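Local coordinates for protein glutathione S-transferase (Pseudomonas fluorescens, PDB 3M3M) that binds glutathione and probably transfers it to electrophilic substrates as a glutathione transferase, at residues Ser12-Met21 and Ile159-His169. Sequence-based numbering, arbitrary orientation.
With GSH (glutathione), chain B.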
ATOM      1  N   SER A  12      -6.683  -6.287  -0.733  1.00 10.57           N
ATOM      2  CA  SER A  12      -5.218  -6.285  -0.651  1.00 10.18           C
ATOM      3  C   SER A  12      -4.715  -4.844  -0.515  1.00 10.23           C
ATOM      4  O   SER A  12      -5.097  -4.015  -1.353  1.00  9.41           O
ATOM      5  CB  SER A  12      -4.671  -6.834  -1.974  1.00 10.37           C
ATOM      6  OG  SER A  12      -3.281  -6.406  -2.203  1.00 12.75           O
ATOM      7  N   GLY A  13      -3.926  -4.559   0.519  1.00  8.99           N
ATOM      8  CA  GLY A  13      -3.387  -3.247   0.732  1.00  8.96           C
ATOM      9  C   GLY A  13      -2.584  -2.816  -0.487  1.00  9.33           C
ATOM     10  O   GLY A  13      -2.642  -1.641  -0.875  1.00  8.86           O
ATOM     11  N   ASN A  14      -1.795  -3.731  -1.078  1.00  9.08           N
ATOM     12  CA  ASN A  14      -1.001  -3.352  -2.260  1.00  8.33           C
ATOM     13  C   ASN A  14      -1.871  -2.897  -3.436  1.00  6.60           C
ATOM     14  O   ASN A  14      -1.521  -1.970  -4.167  1.00  7.07           O
ATOM     15  CB  ASN A  14      -0.079  -4.500  -2.679  1.00  7.71           C
ATOM     16  CG  ASN A  14       0.964  -4.767  -1.598  1.00 10.25           C
ATOM     17  OD1 ASN A  14       1.096  -5.932  -1.115  1.00 14.14           O
ATOM     18  ND2 ASN A  14       1.703  -3.712  -1.222  1.00  6.27           N
ATOM     19  N   CYS A  15      -3.055  -3.505  -3.577  1.00  8.02           N
ATOM     20  CA  CYS A  15      -3.992  -3.098  -4.630  1.00  7.54           C
ATOM     21  C   CYS A  15      -4.774  -1.824  -4.256  1.00  7.84           C
ATOM     22  O   CYS A  15      -5.077  -0.989  -5.152  1.00  8.67           O
ATOM     23  CB  CYS A  15      -5.002  -4.259  -4.852  1.00  9.10           C
ATOM     24  SG  CYS A  15      -4.183  -5.743  -5.525  1.00 15.57           S
ATOM     25  N   TYR A  16      -5.124  -1.667  -2.960  1.00  6.91           N
ATOM     26  CA  TYR A  16      -5.733  -0.433  -2.507  1.00  7.55           C
ATOM     27  C   TYR A  16      -4.892   0.815  -2.844  1.00  6.28           C
ATOM     28  O   TYR A  16      -5.413   1.880  -3.245  1.00  6.99           O
ATOM     29  CB  TYR A  16      -5.973  -0.504  -0.991  1.00  6.08           C
ATOM     30  CG  TYR A  16      -6.552   0.792  -0.424  1.00  6.94           C
ATOM     31  CD1 TYR A  16      -7.559   1.556  -1.132  1.00  6.42           C
ATOM     32  CD2 TYR A  16      -6.050   1.262   0.809  1.00  7.61           C
ATOM     33  CE1 TYR A  16      -8.058   2.777  -0.554  1.00  6.27           C
ATOM     34  CE2 TYR A  16      -6.540   2.477   1.392  1.00  7.21           C
ATOM     35  CZ  TYR A  16      -7.573   3.186   0.689  1.00  7.58           C
ATOM     36  OH  TYR A  16      -8.012   4.394   1.230  1.00 10.24           O
ATOM     37  N   LYS A  17      -3.542   0.716  -2.743  1.00  6.59           N
ATOM     38  CA  LYS A  17      -2.714   1.818  -3.171  1.00  6.29           C
ATOM     39  C   LYS A  17      -3.063   2.308  -4.562  1.00  5.76           C
ATOM     40  O   LYS A  17      -3.096   3.541  -4.766  1.00  6.61           O
ATOM     41  CB  LYS A  17      -1.217   1.364  -3.303  1.00  6.38           C
ATOM     42  CG  LYS A  17      -0.575   0.981  -1.978  1.00  6.84           C
ATOM     43  CD  LYS A  17       0.718   0.212  -2.247  1.00  4.85           C
ATOM     44  CE  LYS A  17       1.296  -0.285  -0.929  1.00  5.80           C
ATOM     45  NZ  LYS A  17       2.598  -1.055  -1.140  1.00  7.07           N
ATOM     46  N   ILE A  18      -3.363   1.385  -5.491  1.00  5.97           N
ATOM     47  CA  ILE A  18      -3.620   1.750  -6.888  1.00  7.65           C
ATOM     48  C   ILE A  18      -5.073   2.287  -7.042  1.00  8.00           C
ATOM     49  O   ILE A  18      -5.295   3.303  -7.746  1.00  8.66           O
ATOM     50  CB  ILE A  18      -3.371   0.556  -7.785  1.00  8.34           C
ATOM     51  CG1 ILE A  18      -1.948  -0.067  -7.497  1.00  6.12           C
ATOM     52  CG2 ILE A  18      -3.447   1.001  -9.245  1.00  9.09           C
ATOM     53  CD1 ILE A  18      -0.795   0.976  -7.369  1.00  8.55           C
ATOM     54  N   LYS A  19      -6.014   1.667  -6.357  1.00  8.34           N
ATOM     55  CA  LYS A  19      -7.422   2.231  -6.344  1.00  9.99           C
ATOM     56  C   LYS A  19      -7.341   3.683  -5.850  1.00 10.15           C
ATOM     57  O   LYS A  19      -7.937   4.611  -6.438  1.00 10.01           O
ATOM     58  CB  LYS A  19      -8.304   1.395  -5.388  1.00 11.12           C
ATOM     59  CG  LYS A  19      -9.755   1.996  -5.338  1.00 11.88           C
ATOM     60  CD  LYS A  19     -10.560   1.373  -4.184  1.00 10.71           C
ATOM     61  CE  LYS A  19     -11.966   2.103  -4.105  1.00 11.24           C
ATOM     62  NZ  LYS A  19     -12.815   1.425  -3.028  1.00 12.91           N
ATOM     63  N   LEU A  20      -6.669   3.872  -4.705  1.00  7.50           N
ATOM     64  CA  LEU A  20      -6.584   5.252  -4.157  1.00  8.34           C
ATOM     65  C   LEU A  20      -5.913   6.238  -5.121  1.00  9.19           C
ATOM     66  O   LEU A  20      -6.443   7.334  -5.403  1.00  8.62           O
ATOM     67  CB  LEU A  20      -5.755   5.198  -2.835  1.00  6.93           C
ATOM     68  CG  LEU A  20      -5.618   6.551  -2.079  1.00  6.42           C
ATOM     69  CD1 LEU A  20      -7.054   7.362  -1.918  1.00  8.98           C
ATOM     70  CD2 LEU A  20      -5.015   6.214  -0.663  1.00  6.29           C
HETATM   71  N   MSE A  21      -4.753   5.823  -5.672  1.00  7.13           N
HETATM   72  CA  MSE A  21      -4.058   6.735  -6.634  1.00  8.09           C
HETATM   73  C   MSE A  21      -4.890   7.089  -7.889  1.00  7.78           C
HETATM   74  O   MSE A  21      -4.966   8.277  -8.249  1.00  7.80           O
HETATM   75  CB  MSE A  21      -2.774   6.064  -7.057  1.00  6.19           C
HETATM   76  CG  MSE A  21      -1.893   6.841  -8.049  1.00 10.06           C
HETATM   77 SE   MSE A  21      -0.835   8.222  -7.062  1.00 23.89          SE
HETATM   78  CE  MSE A  21      -2.134   9.701  -6.859  1.00 13.71           C
ATOM     79  N   ILE A 159       3.208   9.889  -2.842  1.00  8.77           N
ATOM     80  CA  ILE A 159       2.997   8.444  -2.949  1.00  8.35           C
ATOM     81  C   ILE A 159       3.741   7.697  -1.856  1.00  8.51           C
ATOM     82  O   ILE A 159       3.504   6.528  -1.701  1.00 10.33           O
ATOM     83  CB  ILE A 159       3.471   7.900  -4.365  1.00  6.61           C
ATOM     84  CG1 ILE A 159       4.939   8.286  -4.697  1.00  6.20           C
ATOM     85  CG2 ILE A 159       2.509   8.548  -5.439  1.00  9.06           C
ATOM     86  CD1 ILE A 159       5.353   7.724  -6.138  1.00  7.65           C
ATOM     87  N   ALA A 160       4.633   8.361  -1.107  1.00  8.99           N
ATOM     88  CA  ALA A 160       5.154   7.641   0.112  1.00 10.27           C
ATOM     89  C   ALA A 160       4.040   7.478   1.136  1.00  9.83           C
ATOM     90  O   ALA A 160       3.937   6.429   1.761  1.00  8.08           O
ATOM     91  CB  ALA A 160       6.295   8.442   0.784  1.00  9.79           C
ATOM     92  N   ASP A 161       3.235   8.514   1.350  1.00  7.45           N
ATOM     93  CA  ASP A 161       2.098   8.376   2.315  1.00  7.67           C
ATOM     94  C   ASP A 161       1.116   7.347   1.800  1.00  7.85           C
ATOM     95  O   ASP A 161       0.601   6.583   2.575  1.00  9.40           O
ATOM     96  CB  ASP A 161       1.406   9.764   2.414  1.00  7.62           C
ATOM     97  CG  ASP A 161       2.390  10.865   2.889  1.00  9.62           C
ATOM     98  OD1 ASP A 161       2.881  10.826   4.030  1.00  9.75           O
ATOM     99  OD2 ASP A 161       2.679  11.746   2.076  1.00 10.46           O
ATOM    100  N   ILE A 162       0.769   7.419   0.508  1.00  8.58           N
ATOM    101  CA  ILE A 162      -0.189   6.467  -0.082  1.00  8.04           C
ATOM    102  C   ILE A 162       0.367   5.016   0.150  1.00  7.52           C
ATOM    103  O   ILE A 162      -0.375   4.097   0.638  1.00  7.06           O
ATOM    104  CB  ILE A 162      -0.391   6.710  -1.524  1.00  7.29           C
ATOM    105  CG1 ILE A 162      -1.140   8.085  -1.730  1.00  9.26           C
ATOM    106  CG2 ILE A 162      -1.221   5.525  -2.147  1.00 10.05           C
ATOM    107  CD1 ILE A 162      -1.100   8.572  -3.164  1.00 12.72           C
ATOM    108  N   ALA A 163       1.635   4.814  -0.157  1.00  6.61           N
ATOM    109  CA  ALA A 163       2.238   3.457   0.022  1.00  8.16           C
ATOM    110  C   ALA A 163       2.081   2.961   1.476  1.00  8.34           C
ATOM    111  O   ALA A 163       1.794   1.761   1.749  1.00  9.26           O
ATOM    112  CB  ALA A 163       3.723   3.524  -0.419  1.00  7.72           C
ATOM    113  N   LEU A 164       2.389   3.832   2.460  1.00  7.22           N
ATOM    114  CA  LEU A 164       2.329   3.420   3.882  1.00  7.01           C
ATOM    115  C   LEU A 164       0.902   3.459   4.474  1.00  6.80           C
ATOM    116  O   LEU A 164       0.628   2.711   5.449  1.00  8.97           O
ATOM    117  CB  LEU A 164       3.321   4.235   4.733  1.00  6.60           C
ATOM    118  CG  LEU A 164       4.760   3.673   4.464  1.00 11.17           C
ATOM    119  CD1 LEU A 164       5.812   4.608   4.677  1.00 13.02           C
ATOM    120  CD2 LEU A 164       4.997   2.441   5.297  1.00  6.39           C
ATOM    121  N   TYR A 165      -0.014   4.275   3.908  1.00  7.90           N
ATOM    122  CA  TYR A 165      -1.357   4.336   4.465  1.00  7.25           C
ATOM    123  C   TYR A 165      -2.092   3.048   4.192  1.00  7.33           C
ATOM    124  O   TYR A 165      -2.908   2.629   5.029  1.00  8.01           O
ATOM    125  CB  TYR A 165      -2.107   5.480   3.789  1.00  5.64           C
ATOM    126  CG  TYR A 165      -3.531   5.644   4.282  1.00  8.30           C
ATOM    127  CD1 TYR A 165      -3.796   6.340   5.527  1.00  8.37           C
ATOM    128  CD2 TYR A 165      -4.582   5.095   3.559  1.00  8.52           C
ATOM    129  CE1 TYR A 165      -5.102   6.451   5.994  1.00  8.88           C
ATOM    130  CE2 TYR A 165      -5.920   5.188   4.073  1.00  9.31           C
ATOM    131  CZ  TYR A 165      -6.121   5.833   5.264  1.00 11.21           C
ATOM    132  OH  TYR A 165      -7.451   5.914   5.736  1.00 10.18           O
ATOM    133  N   ALA A 166      -1.794   2.420   3.036  1.00  8.29           N
ATOM    134  CA  ALA A 166      -2.638   1.303   2.586  1.00  8.56           C
ATOM    135  C   ALA A 166      -2.741   0.202   3.647  1.00  9.24           C
ATOM    136  O   ALA A 166      -3.872  -0.223   3.943  1.00  9.74           O
ATOM    137  CB  ALA A 166      -2.124   0.720   1.210  1.00  8.39           C
ATOM    138  N   TYR A 167      -1.625  -0.293   4.203  1.00  7.71           N
ATOM    139  CA  TYR A 167      -1.776  -1.250   5.236  1.00  8.16           C
ATOM    140  C   TYR A 167      -1.802  -0.586   6.632  1.00  9.69           C
ATOM    141  O   TYR A 167      -2.345  -1.206   7.553  1.00  8.73           O
ATOM    142  CB  TYR A 167      -0.578  -2.248   5.217  1.00  7.47           C
ATOM    143  CG  TYR A 167      -0.832  -3.298   4.121  1.00  8.72           C
ATOM    144  CD1 TYR A 167      -1.777  -4.330   4.338  1.00  7.17           C
ATOM    145  CD2 TYR A 167      -0.055  -3.276   2.973  1.00  8.23           C
ATOM    146  CE1 TYR A 167      -1.989  -5.327   3.304  1.00  8.60           C
ATOM    147  CE2 TYR A 167      -0.214  -4.282   1.977  1.00 10.22           C
ATOM    148  CZ  TYR A 167      -1.160  -5.292   2.164  1.00 12.10           C
ATOM    149  OH  TYR A 167      -1.359  -6.250   1.100  1.00 15.09           O
ATOM    150  N   THR A 168      -1.143   0.544   6.786  1.00  8.03           N
ATOM    151  CA  THR A 168      -1.168   1.058   8.191  1.00  8.24           C
ATOM    152  C   THR A 168      -2.630   1.331   8.648  1.00  9.53           C
ATOM    153  O   THR A 168      -2.948   1.074   9.797  1.00  9.60           O
ATOM    154  CB  THR A 168      -0.329   2.315   8.343  1.00  8.33           C
ATOM    155  OG1 THR A 168       1.035   2.045   7.941  1.00  7.67           O
ATOM    156  CG2 THR A 168      -0.283   2.776   9.847  1.00  8.77           C
ATOM    157  N   HIS A 169      -3.451   1.868   7.781  1.00  8.29           N
ATOM    158  CA  HIS A 169      -4.829   2.196   8.175  1.00 10.35           C
ATOM    159  C   HIS A 169      -5.652   0.971   8.629  1.00 11.85           C
ATOM    160  O   HIS A 169      -6.676   1.200   9.316  1.00 12.40           O
ATOM    161  CB  HIS A 169      -5.541   3.043   7.080  1.00  9.28           C
ATOM    162  CG  HIS A 169      -6.370   2.243   6.134  1.00 11.80           C
ATOM    163  ND1 HIS A 169      -5.839   1.425   5.168  1.00  9.48           N
ATOM    164  CD2 HIS A 169      -7.724   2.178   5.982  1.00 12.66           C
ATOM    165  CE1 HIS A 169      -6.811   0.887   4.446  1.00 11.21           C
ATOM    166  NE2 HIS A 169      -7.975   1.300   4.947  1.00 12.78           N
TER
HETATM  167  N1  GSH B 209       5.958  -6.278  -3.817  1.00  7.46           N
HETATM  168  CA1 GSH B 209       4.581  -6.498  -4.411  1.00  7.66           C
HETATM  169  C1  GSH B 209       3.816  -5.183  -4.594  1.00  6.80           C
HETATM  170  O11 GSH B 209       3.036  -5.098  -5.586  1.00  9.19           O
HETATM  171  O12 GSH B 209       3.957  -4.282  -3.722  1.00 10.10           O
HETATM  172  CB1 GSH B 209       3.848  -7.449  -3.409  1.00  9.25           C
HETATM  173  CG1 GSH B 209       2.479  -7.673  -3.969  1.00  8.67           C
HETATM  174  CD1 GSH B 209       1.792  -8.861  -3.263  1.00 10.21           C
HETATM  175  OE1 GSH B 209       2.430  -9.549  -2.236  1.00 11.35           O
HETATM  176  N2  GSH B 209       0.541  -9.264  -3.634  1.00  9.95           N
HETATM  177  CA2 GSH B 209      -0.106 -10.381  -2.948  1.00 12.26           C
HETATM  178  C2  GSH B 209      -0.206 -11.470  -3.925  1.00 12.51           C
HETATM  179  O2  GSH B 209      -0.503 -11.150  -5.180  1.00 11.93           O
HETATM  180  CB2 GSH B 209      -1.514  -9.883  -2.526  1.00 12.03           C
HETATM  181  SG2 GSH B 209      -1.379  -8.477  -1.277  1.00 19.54           S
HETATM  182  N3  GSH B 209       0.017 -12.723  -3.558  1.00 13.58           N
HETATM  183  CA3 GSH B 209      -0.186 -13.776  -4.567  1.00 20.44           C
HETATM  184  C3  GSH B 209       0.859 -14.876  -4.499  1.00 34.29           C
HETATM  185  O31 GSH B 209       0.624 -16.014  -5.010  1.00 36.59           O
HETATM  186  O32 GSH B 209       1.959 -14.631  -3.976  1.00 36.51           O
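Ile-159 opens the contact by setting its CG2 methyl 3.7 Å from the selenium SE of selenomethionine Met-21. One turn on, Ile-162 divides its branches: CD1 meets the same selenium, while CG2, turned anti to the backbone N, packs against both Leu-20 CD2 and the backbone of Lys-17. The extended chain of Lys-17 runs past Ala-163, its CE 3.4 Å from Ala-163 O, and carries the ammonium on to a salt bridge with Glu-100 and a hydrogen bond with Ser-69, which itself binds glutathione. Tyr-165 brings CE2 in near the ring plane of Tyr-16, 3.6 Å from Tyr-16 OH; that hydroxyl bonds to Val-198 O, and the hydroxyl of Tyr-165 to Gln-192. At Ala-166 the two backbones come closest, its CA 5.0 Å from that of Gly-13, and Ala-166 CB lies 3.2 Å from Gly-13 O.

Tyr-167, CG beside its backbone N (chi1 -80°), lays one ring face under Gly-13 CA, a CH-pi contact 3.5 Å from CA to the ring centroid. Tyr-167 OH thereby reaches the start of helix 13-24, accepting a weak bond from Asn-14 N, and lies 3.3 Å from SG2 of glutathione. His-169 closes the walk obliquely against Tyr-16, with His-169 CE1 3.5 Å from Tyr-16 CE2, while its ND1 donates to Ala-166 O.

Helix 13-24 of the thioredoxin-like domain thus packs on helix 159-168 of the all-helical domain: the buried interdomain interface of the glutathione transferase fold, here with the thiol end of the glutathione site at its edge.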